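NAD-dependent benzaldehyde dehydrogenase (Legionella pneumophila, PDB 3RHE) is of uncertain function but belongs to the glyoxalase/bleomycin resistance protein/dioxygenase superfamily, despite its benzaldehyde dehydrogenase name. Local coordinates at residues P7-K15 with G68-N76. Numbering follows the deposited sequence.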
ATOM      1  N   PRO A   7       7.256   2.045  -9.004  1.00 34.51           N
ATOM      2  CA  PRO A   7       7.319   1.919  -7.538  1.00 31.93           C
ATOM      3  C   PRO A   7       5.998   2.352  -6.919  1.00 27.30           C
ATOM      4  O   PRO A   7       5.651   1.959  -5.806  1.00 24.94           O
ATOM      5  CB  PRO A   7       8.382   2.940  -7.131  1.00 28.90           C
ATOM      6  CG  PRO A   7       8.969   3.480  -8.403  1.00 32.04           C
ATOM      7  CD  PRO A   7       8.027   3.195  -9.502  1.00 33.81           C
ATOM      8  N   ASN A   8       5.271   3.186  -7.645  1.00 26.27           N
ATOM      9  CA  ASN A   8       4.046   3.729  -7.102  1.00 25.45           C
ATOM     10  C   ASN A   8       2.919   2.708  -7.101  1.00 23.42           C
ATOM     11  O   ASN A   8       2.773   1.890  -8.022  1.00 22.14           O
ATOM     12  CB  ASN A   8       3.681   5.043  -7.794  1.00 28.84           C
ATOM     13  CG  ASN A   8       4.486   6.217  -7.242  1.00 27.21           C
ATOM     14  OD1 ASN A   8       4.659   6.339  -6.034  1.00 32.50           O
ATOM     15  ND2 ASN A   8       4.992   7.059  -8.120  1.00 32.93           N
ATOM     16  N   LEU A   9       2.146   2.731  -6.030  1.00 19.64           N
ATOM     17  CA  LEU A   9       1.077   1.771  -5.874  1.00 18.34           C
ATOM     18  C   LEU A   9      -0.073   2.403  -5.105  1.00 17.71           C
ATOM     19  O   LEU A   9       0.101   2.887  -3.990  1.00 18.38           O
ATOM     20  CB  LEU A   9       1.601   0.524  -5.162  1.00 19.08           C
ATOM     21  CG  LEU A   9       0.614  -0.526  -4.641  1.00 19.40           C
ATOM     22  CD1 LEU A   9      -0.194  -1.174  -5.777  1.00 18.05           C
ATOM     23  CD2 LEU A   9       1.392  -1.583  -3.848  1.00 18.18           C
ATOM     24  N   VAL A  10      -1.247   2.401  -5.716  1.00 16.80           N
ATOM     25  CA  VAL A  10      -2.455   2.879  -5.059  1.00 15.97           C
ATOM     26  C   VAL A  10      -3.068   1.695  -4.321  1.00 15.60           C
ATOM     27  O   VAL A  10      -3.285   0.645  -4.908  1.00 16.55           O
ATOM     28  CB  VAL A  10      -3.439   3.458  -6.091  1.00 15.74           C
ATOM     29  CG1 VAL A  10      -4.745   3.913  -5.419  1.00 15.42           C
ATOM     30  CG2 VAL A  10      -2.778   4.613  -6.834  1.00 15.85           C
ATOM     31  N   LEU A  11      -3.314   1.861  -3.028  1.00 13.39           N
ATOM     32  CA  LEU A  11      -3.837   0.791  -2.198  1.00 15.52           C
ATOM     33  C   LEU A  11      -5.253   1.126  -1.754  1.00 14.41           C
ATOM     34  O   LEU A  11      -5.474   2.119  -1.084  1.00 13.77           O
ATOM     35  CB  LEU A  11      -2.951   0.596  -0.958  1.00 16.56           C
ATOM     36  CG  LEU A  11      -1.954  -0.547  -0.770  1.00 20.47           C
ATOM     37  CD1 LEU A  11      -1.681  -1.361  -2.018  1.00 19.36           C
ATOM     38  CD2 LEU A  11      -0.660  -0.024  -0.110  1.00 21.65           C
ATOM     39  N   PHE A  12      -6.208   0.287  -2.131  1.00 12.85           N
ATOM     40  CA  PHE A  12      -7.581   0.434  -1.677  1.00 14.29           C
ATOM     41  C   PHE A  12      -7.849  -0.570  -0.555  1.00 15.72           C
ATOM     42  O   PHE A  12      -7.628  -1.773  -0.724  1.00 13.80           O
ATOM     43  CB  PHE A  12      -8.551   0.174  -2.843  1.00 13.19           C
ATOM     44  CG  PHE A  12      -8.797   1.379  -3.725  1.00 13.61           C
ATOM     45  CD1 PHE A  12      -8.088   2.561  -3.536  1.00 15.69           C
ATOM     46  CD2 PHE A  12      -9.716   1.320  -4.753  1.00 15.37           C
ATOM     47  CE1 PHE A  12      -8.312   3.676  -4.362  1.00 16.43           C
ATOM     48  CE2 PHE A  12      -9.947   2.422  -5.577  1.00 16.17           C
ATOM     49  CZ  PHE A  12      -9.243   3.599  -5.377  1.00 16.48           C
ATOM     50  N   TYR A  13      -8.324  -0.080   0.585  1.00 15.60           N
ATOM     51  CA  TYR A  13      -8.834  -0.967   1.620  1.00 16.26           C
ATOM     52  C   TYR A  13     -10.178  -1.531   1.139  1.00 16.92           C
ATOM     53  O   TYR A  13     -11.057  -0.769   0.754  1.00 14.06           O
ATOM     54  CB  TYR A  13      -9.029  -0.215   2.939  1.00 15.89           C
ATOM     55  CG  TYR A  13      -7.772   0.441   3.502  1.00 16.62           C
ATOM     56  CD1 TYR A  13      -6.504   0.098   3.042  1.00 17.18           C
ATOM     57  CD2 TYR A  13      -7.862   1.388   4.528  1.00 18.52           C
ATOM     58  CE1 TYR A  13      -5.349   0.704   3.571  1.00 16.41           C
ATOM     59  CE2 TYR A  13      -6.719   1.993   5.067  1.00 17.23           C
ATOM     60  CZ  TYR A  13      -5.469   1.642   4.592  1.00 18.82           C
ATOM     61  OH  TYR A  13      -4.342   2.240   5.138  1.00 17.82           O
ATOM     62  N   VAL A  14     -10.324  -2.857   1.150  1.00 16.42           N
ATOM     63  CA  VAL A  14     -11.573  -3.498   0.736  1.00 15.95           C
ATOM     64  C   VAL A  14     -12.115  -4.503   1.771  1.00 20.25           C
ATOM     65  O   VAL A  14     -11.348  -5.194   2.463  1.00 16.43           O
ATOM     66  CB  VAL A  14     -11.435  -4.216  -0.630  1.00 17.29           C
ATOM     67  CG1 VAL A  14     -11.021  -3.236  -1.724  1.00 15.01           C
ATOM     68  CG2 VAL A  14     -10.459  -5.402  -0.548  1.00 16.53           C
ATOM     69  N   LYS A  15     -13.438  -4.588   1.873  1.00 17.42           N
ATOM     70  CA  LYS A  15     -14.054  -5.566   2.784  1.00 22.10           C
ATOM     71  C   LYS A  15     -13.772  -7.009   2.351  1.00 22.29           C
ATOM     72  O   LYS A  15     -13.491  -7.883   3.180  1.00 23.83           O
ATOM     73  CB  LYS A  15     -15.568  -5.354   2.875  1.00 24.93           C
ATOM     74  CG  LYS A  15     -16.005  -4.205   3.770  1.00 31.43           C
ATOM     75  CD  LYS A  15     -17.512  -4.254   4.005  1.00 36.14           C
ATOM     76  CE  LYS A  15     -17.874  -3.829   5.426  1.00 42.01           C
ATOM     77  NZ  LYS A  15     -19.357  -3.848   5.664  1.00 47.50           N
ATOM     78  N   GLY A  68      -9.803   5.330   3.510  1.00 24.63           N
ATOM     79  CA  GLY A  68     -10.029   3.966   3.033  1.00 20.60           C
ATOM     80  C   GLY A  68      -9.028   3.520   1.973  1.00 16.87           C
ATOM     81  O   GLY A  68      -9.287   2.614   1.186  1.00 14.98           O
HETATM   82  N   MSE A  69      -7.864   4.155   1.972  1.00 16.85           N
HETATM   83  CA  MSE A  69      -6.871   3.952   0.924  1.00 18.17           C
HETATM   84  C   MSE A  69      -5.506   4.501   1.361  1.00 18.37           C
HETATM   85  O   MSE A  69      -5.391   5.148   2.406  1.00 17.93           O
HETATM   86  CB  MSE A  69      -7.331   4.607  -0.389  1.00 16.13           C
HETATM   87  CG  MSE A  69      -7.512   6.120  -0.333  1.00 21.29           C
HETATM   88 SE   MSE A  69      -5.816   7.156  -0.387  1.00 36.21          SE
HETATM   89  CE  MSE A  69      -5.201   6.694  -2.169  1.00 21.89           C
ATOM     90  N   GLU A  70      -4.477   4.194   0.582  1.00 15.69           N
ATOM     91  CA  GLU A  70      -3.139   4.739   0.803  1.00 17.29           C
ATOM     92  C   GLU A  70      -2.492   4.988  -0.543  1.00 16.02           C
ATOM     93  O   GLU A  70      -2.762   4.276  -1.511  1.00 17.99           O
ATOM     94  CB  GLU A  70      -2.229   3.764   1.570  1.00 14.85           C
ATOM     95  CG  GLU A  70      -2.795   3.134   2.828  1.00 17.17           C
ATOM     96  CD  GLU A  70      -1.852   2.069   3.392  1.00 17.45           C
ATOM     97  OE1 GLU A  70      -0.837   1.790   2.732  1.00 17.07           O
ATOM     98  OE2 GLU A  70      -2.119   1.502   4.474  1.00 17.62           O
ATOM     99  N   LEU A  71      -1.621   5.985  -0.599  1.00 16.23           N
ATOM    100  CA  LEU A  71      -0.728   6.136  -1.727  1.00 15.14           C
ATOM    101  C   LEU A  71       0.584   5.558  -1.227  1.00 16.28           C
ATOM    102  O   LEU A  71       1.111   6.013  -0.210  1.00 16.14           O
ATOM    103  CB  LEU A  71      -0.533   7.603  -2.062  1.00 16.04           C
ATOM    104  CG  LEU A  71      -0.220   8.085  -3.493  1.00 25.55           C
ATOM    105  CD1 LEU A  71       0.904   9.110  -3.444  1.00 24.32           C
ATOM    106  CD2 LEU A  71       0.100   6.992  -4.509  1.00 21.13           C
ATOM    107  N   SER A  72       1.104   4.548  -1.910  1.00 16.50           N
ATOM    108  CA  SER A  72       2.294   3.868  -1.399  1.00 17.30           C
ATOM    109  C   SER A  72       3.452   3.884  -2.397  1.00 20.14           C
ATOM    110  O   SER A  72       3.242   3.997  -3.612  1.00 16.99           O
ATOM    111  CB  SER A  72       1.976   2.433  -0.949  1.00 16.62           C
ATOM    112  OG  SER A  72       1.923   1.537  -2.046  1.00 17.69           O
ATOM    113  N   PHE A  73       4.663   3.765  -1.851  1.00 18.07           N
ATOM    114  CA  PHE A  73       5.907   3.889  -2.592  1.00 20.68           C
ATOM    115  C   PHE A  73       6.742   2.650  -2.285  1.00 18.07           C
ATOM    116  O   PHE A  73       7.191   2.482  -1.157  1.00 15.72           O
ATOM    117  CB  PHE A  73       6.717   5.104  -2.112  1.00 22.01           C
ATOM    118  CG  PHE A  73       5.939   6.399  -2.038  1.00 29.87           C
ATOM    119  CD1 PHE A  73       6.188   7.425  -2.944  1.00 34.37           C
ATOM    120  CD2 PHE A  73       4.984   6.607  -1.050  1.00 25.52           C
ATOM    121  CE1 PHE A  73       5.485   8.621  -2.877  1.00 36.48           C
ATOM    122  CE2 PHE A  73       4.284   7.794  -0.977  1.00 27.95           C
ATOM    123  CZ  PHE A  73       4.534   8.806  -1.892  1.00 34.16           C
ATOM    124  N   GLN A  74       6.947   1.791  -3.278  1.00 17.67           N
ATOM    125  CA  GLN A  74       7.744   0.587  -3.100  1.00 19.77           C
ATOM    126  C   GLN A  74       9.219   0.912  -3.342  1.00 19.03           C
ATOM    127  O   GLN A  74       9.565   1.507  -4.367  1.00 17.52           O
ATOM    128  CB  GLN A  74       7.285  -0.527  -4.041  1.00 19.81           C
ATOM    129  CG  GLN A  74       7.947  -1.867  -3.743  1.00 20.27           C
ATOM    130  CD  GLN A  74       7.547  -2.965  -4.719  1.00 27.27           C
ATOM    131  OE1 GLN A  74       6.560  -2.843  -5.451  1.00 22.81           O
ATOM    132  NE2 GLN A  74       8.324  -4.045  -4.738  1.00 25.52           N
ATOM    133  N   VAL A  75      10.077   0.555  -2.389  1.00 17.61           N
ATOM    134  CA  VAL A  75      11.512   0.832  -2.537  1.00 17.03           C
ATOM    135  C   VAL A  75      12.345  -0.444  -2.494  1.00 19.53           C
ATOM    136  O   VAL A  75      11.839  -1.527  -2.177  1.00 18.42           O
ATOM    137  CB  VAL A  75      12.042   1.874  -1.496  1.00 16.68           C
ATOM    138  CG1 VAL A  75      11.299   3.178  -1.652  1.00 18.24           C
ATOM    139  CG2 VAL A  75      11.898   1.348  -0.071  1.00 16.52           C
ATOM    140  N   ASN A  76      13.629  -0.295  -2.796  1.00 19.44           N
ATOM    141  CA  ASN A  76      14.509  -1.425  -3.076  1.00 21.97           C
ATOM    142  C   ASN A  76      14.963  -2.273  -1.868  1.00 21.54           C
ATOM    143  O   ASN A  76      15.259  -3.464  -2.011  1.00 20.33           O
ATOM    144  CB  ASN A  76      15.730  -0.932  -3.879  1.00 22.66           C
ATOM    145  CG  ASN A  76      16.758  -0.203  -3.007  1.00 22.86           C
ATOM    146  OD1 ASN A  76      16.661   1.008  -2.759  1.00 21.04           O
ATOM    147  ND2 ASN A  76      17.754  -0.944  -2.551  1.00 19.86           N
TER
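Y13 reaches across from strand 8-14 to meet E70 of strand 69-74, and the pair shows how two antiparallel strands can be tied by side chains as well as by backbone. The Y13 ring and the E70 carboxylate stand nearly perpendicular, 81° apart, with OE2 in the ring plane at its edge. The phenol donates a hydrogen bond from Y13 OH to E70 OE2, but the modelled 2.4 Å is implausibly short, so its exact geometry is doubtful. With CG of Y13 anti to its carbonyl carbon (chi1 -59°), M69 N lies over one face of the ring, toward the rim, while Y13 N bonds G68 O. E70 is extended beyond CG, and its OE1 also lies 3.4 Å from L11 CD2. R119 forms a salt bridge with that OE1, and R117 bonds the Y13 hydroxyl. Farther along, S72 doubles its grip on L9 O: the backbone N binds at 2.8 Å, and OG donates to the same oxygen at 3.0 Å. Reciprocal backbone bonds join L9 with S72 and L11 with E70. This central antiparallel pairing links the two halves of the VOC-type fold, strand 8-14 running parallel to 49-54 and strand 69-74 parallel to 117-123.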